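Local coordinates for alternansucrase (PDB 6HVG), which is a glycoside hydrolase family 70 enzyme that joins a catalytic TIM-barrel domain to repeats of the choline-binding, cell-wall-binding type, at residues N189-Y194 / Q219-K224; G876-L881 / L920-D925; V1333-G1338 / F1358-V1363. All coordinates share one frame; numbering follows the deposited sequence.

Contact 1 (N189-Y194 / Q219-K224); sequences NGKHIY and QGNQLK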
# COMPACT_ATOMS: atom_id res chain seq x y z
N ASN A 189 -32.64 -30.19 20.13
CA ASN A 189 -32.28 -31.60 19.91
C ASN A 189 -31.59 -32.14 21.16
O ASN A 189 -32.14 -31.99 22.26
CB ASN A 189 -31.45 -31.79 18.63
CG ASN A 189 -32.21 -31.36 17.38
OD1 ASN A 189 -33.40 -31.65 17.24
ND2 ASN A 189 -31.53 -30.67 16.47
N GLY A 190 -30.42 -32.76 21.03
CA GLY A 190 -29.71 -33.28 22.19
C GLY A 190 -28.67 -32.30 22.72
O GLY A 190 -27.87 -32.65 23.59
N LYS A 191 -28.68 -31.07 22.22
CA LYS A 191 -27.61 -30.13 22.48
C LYS A 191 -28.00 -29.03 23.48
O LYS A 191 -29.10 -28.50 23.45
CB LYS A 191 -27.15 -29.50 21.16
CG LYS A 191 -26.74 -30.51 20.09
CD LYS A 191 -25.74 -31.54 20.62
CE LYS A 191 -24.87 -32.14 19.53
NZ LYS A 191 -25.59 -32.51 18.29
N HIS A 192 -27.07 -28.73 24.38
CA HIS A 192 -27.19 -27.66 25.35
C HIS A 192 -26.27 -26.54 24.87
O HIS A 192 -25.08 -26.57 25.11
CB HIS A 192 -26.76 -28.18 26.72
CG HIS A 192 -27.29 -27.41 27.88
ND1 HIS A 192 -28.65 -27.26 28.12
CD2 HIS A 192 -26.66 -26.78 28.91
CE1 HIS A 192 -28.83 -26.56 29.22
NE2 HIS A 192 -27.64 -26.25 29.72
N ILE A 193 -26.83 -25.57 24.16
CA ILE A 193 -26.01 -24.54 23.50
C ILE A 193 -26.16 -23.17 24.17
O ILE A 193 -27.26 -22.65 24.28
CB ILE A 193 -26.38 -24.40 22.01
CG1 ILE A 193 -26.74 -25.77 21.40
CG2 ILE A 193 -25.23 -23.74 21.26
CD1 ILE A 193 -27.27 -25.69 19.99
N TYR A 194 -25.03 -22.62 24.61
CA TYR A 194 -24.98 -21.24 25.11
C TYR A 194 -24.82 -20.31 23.94
O TYR A 194 -24.16 -20.65 22.96
CB TYR A 194 -23.79 -21.03 26.07
CG TYR A 194 -23.65 -19.62 26.63
CD1 TYR A 194 -22.57 -18.81 26.26
CD2 TYR A 194 -24.59 -19.10 27.54
CE1 TYR A 194 -22.43 -17.53 26.78
CE2 TYR A 194 -24.46 -17.81 28.05
CZ TYR A 194 -23.37 -17.03 27.67
OH TYR A 194 -23.22 -15.75 28.17
N GLN A 219 -21.15 -26.28 19.67
CA GLN A 219 -22.26 -27.08 19.13
C GLN A 219 -23.20 -27.67 20.18
O GLN A 219 -24.20 -28.31 19.84
CB GLN A 219 -21.73 -28.17 18.20
CG GLN A 219 -21.22 -27.58 16.89
CD GLN A 219 -20.77 -28.63 15.89
OE1 GLN A 219 -19.99 -29.53 16.22
NE2 GLN A 219 -21.24 -28.49 14.63
N GLY A 220 -22.89 -27.44 21.46
CA GLY A 220 -23.77 -27.86 22.55
C GLY A 220 -23.53 -29.24 23.12
O GLY A 220 -24.40 -29.80 23.78
N ASN A 221 -22.33 -29.77 22.91
CA ASN A 221 -21.97 -31.09 23.42
C ASN A 221 -21.29 -30.98 24.77
O ASN A 221 -20.40 -30.13 24.96
CB ASN A 221 -21.01 -31.80 22.45
CG ASN A 221 -21.55 -31.83 21.04
OD1 ASN A 221 -22.51 -32.55 20.75
ND2 ASN A 221 -20.93 -31.05 20.16
N GLN A 222 -21.68 -31.85 25.71
CA GLN A 222 -20.96 -31.92 26.97
C GLN A 222 -19.50 -32.28 26.68
O GLN A 222 -19.22 -33.25 25.99
CB GLN A 222 -21.60 -32.91 27.95
CG GLN A 222 -21.01 -32.80 29.36
CD GLN A 222 -21.73 -33.62 30.40
OE1 GLN A 222 -22.77 -34.21 30.14
NE2 GLN A 222 -21.16 -33.66 31.60
N LEU A 223 -18.58 -31.48 27.19
CA LEU A 223 -17.17 -31.67 26.95
C LEU A 223 -16.57 -32.66 27.96
O LEU A 223 -16.92 -32.65 29.14
CB LEU A 223 -16.44 -30.33 27.00
CG LEU A 223 -16.76 -29.41 25.81
CD1 LEU A 223 -16.25 -28.00 26.01
CD2 LEU A 223 -16.19 -29.97 24.51
N LYS A 224 -15.66 -33.50 27.45
CA LYS A 224 -14.93 -34.48 28.25
C LYS A 224 -13.44 -34.28 28.03
O LYS A 224 -13.01 -34.08 26.89
CB LYS A 224 -15.31 -35.89 27.82
CG LYS A 224 -16.26 -36.64 28.74
CD LYS A 224 -17.71 -36.43 28.35
CE LYS A 224 -18.64 -37.36 29.11
NZ LYS A 224 -18.54 -38.79 28.70
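His-192 and Gly-220 join a beta hairpin to the loop after strand 212-216, in the region of choline-binding repeats. His-192 lies on strand 191-194, the second strand of the hairpin begun by 185-188, and Gly-220 lies in the loop. The closely packed part is backbone against backbone. His-192 N donates to Gly-220 O at 2.9 Å, arriving in the carbonyl plane on a lone pair with an N-H...O angle of 156°. Gly-220 CA answers with a C-H...O contact to His-192 O at 3.2 Å. Glycine suits this place twice over: its phi of 91° is unfavourable for a residue with a CB, and a CB would run into Ile-193 CG1 and Lys-191 CB. The imidazole leads away from the loop. It stacks on Phe-185 and is hydrogen-bonded to Asp-187 through ND1 and to Asp-207 through NE2, which fixes its rotation and would favour a protonated ring.

The other side is looser and partly open to solvent. Here Lys-191 and Asn-221 run side by side, pointing the same way, though the fine detail of their approach is doubtful. Lys-191 CG, anti to its carbonyl carbon (chi1 -55°), comes to 3.4 Å from Gln-219 O, and the chain bends again at chi2; this partly exposed lysine packs through its methylenes. Asn-221 N is hydrogen-bonded to Asp-217 OD1 within the loop. Back in the packed part, the buried Ile-193 sets CG1 3.8 Å from Gly-220 CA.

Contact 2 (G876-L881 / L920-D925); sequences GETDLL and LKLNND
Thr-878 meets Leu-920 through a single methyl group. Its CG2 sits in the fork of the leucine, 3.4 Å from Leu-920 CD1 and 3.6 Å from Leu-920 CD2, and the two side chains cross at about a right angle. The threonine torsion (chi1 -60°) puts OG1 beside the backbone N, while CG2 is anti to that N and faces Leu-920. Threonine's two unlike branches serve two surroundings: OG1 has a hydrogen-bond partner elsewhere while CG2 packs. Leu-880 adds a more distant neighbour, its CD1 lying 4.2 Å from Leu-920 CD1. At the more open margin Asn-923 ND2 comes to 4.0 Å from Gly-876 CA, a plain van der Waals approach.

One shell out, Ile-928 of strand 927-931 touches Thr-878, Leu-880 and Leu-922, and thus ties both loops to one apolar patch. Asp-867 positions the threonine: its OD2 accepts from Thr-878 N, and its backbone bonds to Asp-879 and Leu-880. On the other loop, backbone bonding with Gly-994 holds Leu-920, and Lys-921, turned away, makes a salt bridge to Glu-991. The loops follow strands 862-866 and 910-915 of a large antiparallel sheet, consistent with the beta domain called C in family 70 enzymes.

Since the two loops exchange no hydrogen bonds, their mutual attachment comes from burial of methyl groups and the leucine fork, while direction and spacing are probably fixed by the polar bonds each loop makes around it, together with Ile-928.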
# COMPACT_ATOMS: atom_id res chain seq x y z
N GLY A 876 -39.73 17.40 13.21
CA GLY A 876 -40.25 17.29 11.83
C GLY A 876 -39.21 16.99 10.75
O GLY A 876 -39.56 16.52 9.66
N GLU A 877 -37.94 17.24 11.08
CA GLU A 877 -36.88 17.28 10.09
C GLU A 877 -36.51 15.91 9.52
O GLU A 877 -36.30 14.94 10.23
CB GLU A 877 -35.62 18.00 10.62
CG GLU A 877 -35.81 19.49 10.90
CD GLU A 877 -34.55 20.18 11.42
OE1 GLU A 877 -33.77 19.53 12.15
OE2 GLU A 877 -34.35 21.38 11.16
N THR A 878 -36.39 15.88 8.19
CA THR A 878 -36.19 14.66 7.42
C THR A 878 -34.76 14.48 6.91
O THR A 878 -34.34 13.37 6.61
CB THR A 878 -37.13 14.72 6.22
OG1 THR A 878 -38.48 14.80 6.68
CG2 THR A 878 -37.00 13.51 5.38
N ASP A 879 -34.02 15.59 6.84
CA ASP A 879 -32.69 15.64 6.22
C ASP A 879 -32.70 15.22 4.74
O ASP A 879 -31.82 14.48 4.28
CB ASP A 879 -31.69 14.82 7.04
CG ASP A 879 -30.25 15.04 6.60
OD1 ASP A 879 -29.84 16.21 6.54
OD2 ASP A 879 -29.54 14.05 6.37
N LEU A 880 -33.71 15.69 4.01
CA LEU A 880 -33.87 15.42 2.60
C LEU A 880 -33.27 16.61 1.83
O LEU A 880 -33.59 17.76 2.12
CB LEU A 880 -35.36 15.20 2.24
CG LEU A 880 -35.76 13.91 1.49
CD1 LEU A 880 -35.02 12.66 1.91
CD2 LEU A 880 -37.25 13.64 1.60
N LEU A 881 -32.38 16.33 0.88
CA LEU A 881 -31.70 17.39 0.12
C LEU A 881 -32.48 17.76 -1.13
O LEU A 881 -32.93 16.89 -1.86
CB LEU A 881 -30.28 16.95 -0.25
CG LEU A 881 -29.43 17.91 -1.12
CD1 LEU A 881 -28.01 18.01 -0.60
CD2 LEU A 881 -29.41 17.45 -2.56
N LEU A 920 -36.73 6.01 6.45
CA LEU A 920 -37.34 7.33 6.60
C LEU A 920 -38.85 7.23 6.44
O LEU A 920 -39.35 6.71 5.44
CB LEU A 920 -36.76 8.29 5.55
CG LEU A 920 -36.96 9.81 5.60
CD1 LEU A 920 -37.51 10.31 4.27
CD2 LEU A 920 -37.78 10.30 6.77
N LYS A 921 -39.57 7.73 7.44
CA LYS A 921 -41.03 7.88 7.36
C LYS A 921 -41.39 9.32 7.69
O LYS A 921 -40.97 9.83 8.73
CB LYS A 921 -41.73 6.94 8.34
CG LYS A 921 -41.43 5.45 8.16
CD LYS A 921 -42.07 4.86 6.92
CE LYS A 921 -43.59 4.85 7.01
NZ LYS A 921 -44.21 4.06 5.91
N LEU A 922 -42.16 10.00 6.85
CA LEU A 922 -42.57 11.37 7.16
C LEU A 922 -43.68 11.43 8.19
O LEU A 922 -44.51 10.52 8.27
CB LEU A 922 -43.08 12.11 5.91
CG LEU A 922 -42.02 12.91 5.14
CD1 LEU A 922 -41.07 12.01 4.37
CD2 LEU A 922 -42.73 13.86 4.21
N ASN A 923 -43.71 12.52 8.96
CA ASN A 923 -44.85 12.84 9.81
C ASN A 923 -46.05 13.20 8.93
O ASN A 923 -45.88 13.64 7.80
CB ASN A 923 -44.53 13.99 10.78
CG ASN A 923 -43.44 13.64 11.78
OD1 ASN A 923 -42.91 12.52 11.79
ND2 ASN A 923 -43.07 14.61 12.62
N ASN A 924 -47.25 13.00 9.45
CA ASN A 924 -48.46 13.26 8.66
C ASN A 924 -48.58 14.73 8.25
O ASN A 924 -49.02 15.04 7.14
CB ASN A 924 -49.69 12.81 9.45
CG ASN A 924 -49.70 11.31 9.68
OD1 ASN A 924 -49.72 10.53 8.74
ND2 ASN A 924 -49.69 10.90 10.94
N ASP A 925 -48.18 15.63 9.14
CA ASP A 925 -48.22 17.09 8.87
C ASP A 925 -47.21 17.57 7.80
O ASP A 925 -47.49 18.50 7.03
CB ASP A 925 -47.98 17.86 10.17

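Contact 3 (V1333-G1338 / F1358-V1363); sequences VRSQQG and FMPNGV
Met-1359 O is gripped by two backbone donors, Ser-1335 N at 3.1 Å and Gly-1362 N at 2.9 Å, which reach it from opposite faces of the carbonyl plane. The second bond closes a type I beta turn, 1359-1362, after strand 1354-1357; the first fastens that turn to the loop after strand 1323-1326, among the cell-wall-binding repeats near the end of the chain. Ser-1335 N stands well above the plane, 61° out of it, although its own N-H points nearly straight at the oxygen.

Residue types follow the turn. Pro-1360, with phi -64°, fits its second position and has no N-H to satisfy; Gly-1362 accepts the positive phi at its end. Ser-1335, small enough to lie against the proline ring, brings OG to 3.5 Å from Pro-1360 CD. Arg-1334 lays its aliphatic stem beside the turn, with CB 3.4 Å from Pro-1360 O. A modelled water lies between Val-1333 O and Gly-1362 O, but the bridge is doubtful.

Outside the pair, Asn-1361 ND2 donates to Glu-375 O, and Met-1359 and Pro-1360 touch Phe-360, so the turn also leans on the earlier strand 360-363. Tyr-1325 touches both apolar residues at the far end of the contact, where Val-1333 CG1, anti to its backbone N (chi1 166°), packs 3.5 Å from Phe-1358 CD2.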
# COMPACT_ATOMS: atom_id res chain seq x y z
N VAL A 1333 40.51 -2.19 18.47
CA VAL A 1333 40.36 -1.27 19.60
C VAL A 1333 40.02 -2.09 20.82
O VAL A 1333 39.13 -2.95 20.75
CB VAL A 1333 39.24 -0.23 19.34
CG1 VAL A 1333 38.84 0.50 20.61
CG2 VAL A 1333 39.69 0.75 18.24
N ARG A 1334 40.70 -1.82 21.92
CA ARG A 1334 40.54 -2.58 23.16
C ARG A 1334 40.69 -1.66 24.35
O ARG A 1334 41.50 -0.76 24.33
CB ARG A 1334 41.64 -3.66 23.24
CG ARG A 1334 41.72 -4.60 22.03
CD ARG A 1334 42.79 -5.67 22.19
NE ARG A 1334 44.12 -5.07 22.10
CZ ARG A 1334 45.11 -5.25 22.96
NH1 ARG A 1334 44.98 -6.07 24.00
NH2 ARG A 1334 46.24 -4.60 22.75
N SER A 1335 39.95 -1.91 25.42
CA SER A 1335 40.04 -1.06 26.60
C SER A 1335 41.28 -1.39 27.41
O SER A 1335 41.66 -2.55 27.57
CB SER A 1335 38.78 -1.17 27.47
OG SER A 1335 38.64 -2.45 28.06
N GLN A 1336 41.91 -0.34 27.92
CA GLN A 1336 43.13 -0.45 28.72
C GLN A 1336 42.71 -0.35 30.17
O GLN A 1336 41.61 0.11 30.45
CB GLN A 1336 44.09 0.67 28.35
CG GLN A 1336 44.38 0.76 26.85
CD GLN A 1336 45.06 -0.49 26.29
OE1 GLN A 1336 45.92 -1.09 26.95
NE2 GLN A 1336 44.69 -0.88 25.08
N GLN A 1337 43.55 -0.80 31.10
CA GLN A 1337 43.23 -0.72 32.54
C GLN A 1337 43.16 0.75 33.01
O GLN A 1337 43.98 1.58 32.61
CB GLN A 1337 44.24 -1.50 33.39
N GLY A 1338 42.15 1.07 33.83
CA GLY A 1338 41.93 2.42 34.39
C GLY A 1338 41.55 3.51 33.42
O GLY A 1338 41.53 4.69 33.79
N PHE A 1358 34.17 -1.22 23.93
CA PHE A 1358 35.02 -2.39 23.65
C PHE A 1358 35.72 -2.90 24.90
O PHE A 1358 36.24 -2.12 25.68
CB PHE A 1358 36.06 -2.07 22.58
CG PHE A 1358 35.46 -1.63 21.30
CD1 PHE A 1358 34.81 -2.55 20.51
CD2 PHE A 1358 35.50 -0.32 20.89
CE1 PHE A 1358 34.23 -2.20 19.30
CE2 PHE A 1358 34.92 0.06 19.69
CZ PHE A 1358 34.26 -0.88 18.89
N MET A 1359 35.75 -4.22 25.06
CA MET A 1359 36.29 -4.82 26.27
C MET A 1359 37.81 -4.96 26.15
O MET A 1359 38.39 -4.58 25.15
CB MET A 1359 35.59 -6.14 26.53
CG MET A 1359 34.06 -5.98 26.63
SD MET A 1359 33.31 -7.38 27.47
CE MET A 1359 31.98 -7.90 26.41
N PRO A 1360 38.48 -5.45 27.19
CA PRO A 1360 39.94 -5.53 27.07
C PRO A 1360 40.39 -6.49 25.96
O PRO A 1360 41.48 -6.31 25.42
CB PRO A 1360 40.38 -6.05 28.43
CG PRO A 1360 39.26 -5.78 29.36
CD PRO A 1360 38.01 -5.82 28.53
N ASN A 1361 39.56 -7.48 25.64
CA ASN A 1361 39.81 -8.38 24.53
C ASN A 1361 39.17 -7.91 23.23
O ASN A 1361 39.14 -8.64 22.24
CB ASN A 1361 39.34 -9.80 24.85
CG ASN A 1361 37.87 -9.87 25.14
OD1 ASN A 1361 37.16 -8.88 25.01
ND2 ASN A 1361 37.41 -11.02 25.57
N GLY A 1362 38.64 -6.68 23.23
CA GLY A 1362 38.18 -6.01 21.98
C GLY A 1362 36.77 -6.34 21.56
O GLY A 1362 36.30 -5.81 20.55
N VAL A 1363 36.09 -7.18 22.33
CA VAL A 1363 34.72 -7.55 22.07
C VAL A 1363 33.82 -6.33 22.30
O VAL A 1363 33.94 -5.62 23.31
CB VAL A 1363 34.25 -8.67 23.03
CG1 VAL A 1363 32.78 -8.98 22.83
CG2 VAL A 1363 35.06 -9.94 22.81
O HOH W 1 37.39 -4.22 18.91

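The three contacts follow one another in series along the chain, each closing before the next opens, and they share no strand or sheet. Contacts 1 and 2 have centres about 49 Å apart, contacts 1 and 3 about 69 Å, and contacts 2 and 3, on opposite sides of the chain's centre, about 83 Å. Contact 2 belongs to the family 70 body, whereas contacts 1 and 3 lie in repeat regions toward the two ends of the sequence. Because the turn 1359-1362 packs on strand 360-363, a late part of the repeat region meets an earlier one, consistent with the U-shaped chain course known for family 70 enzymes. No two of the contacts touch.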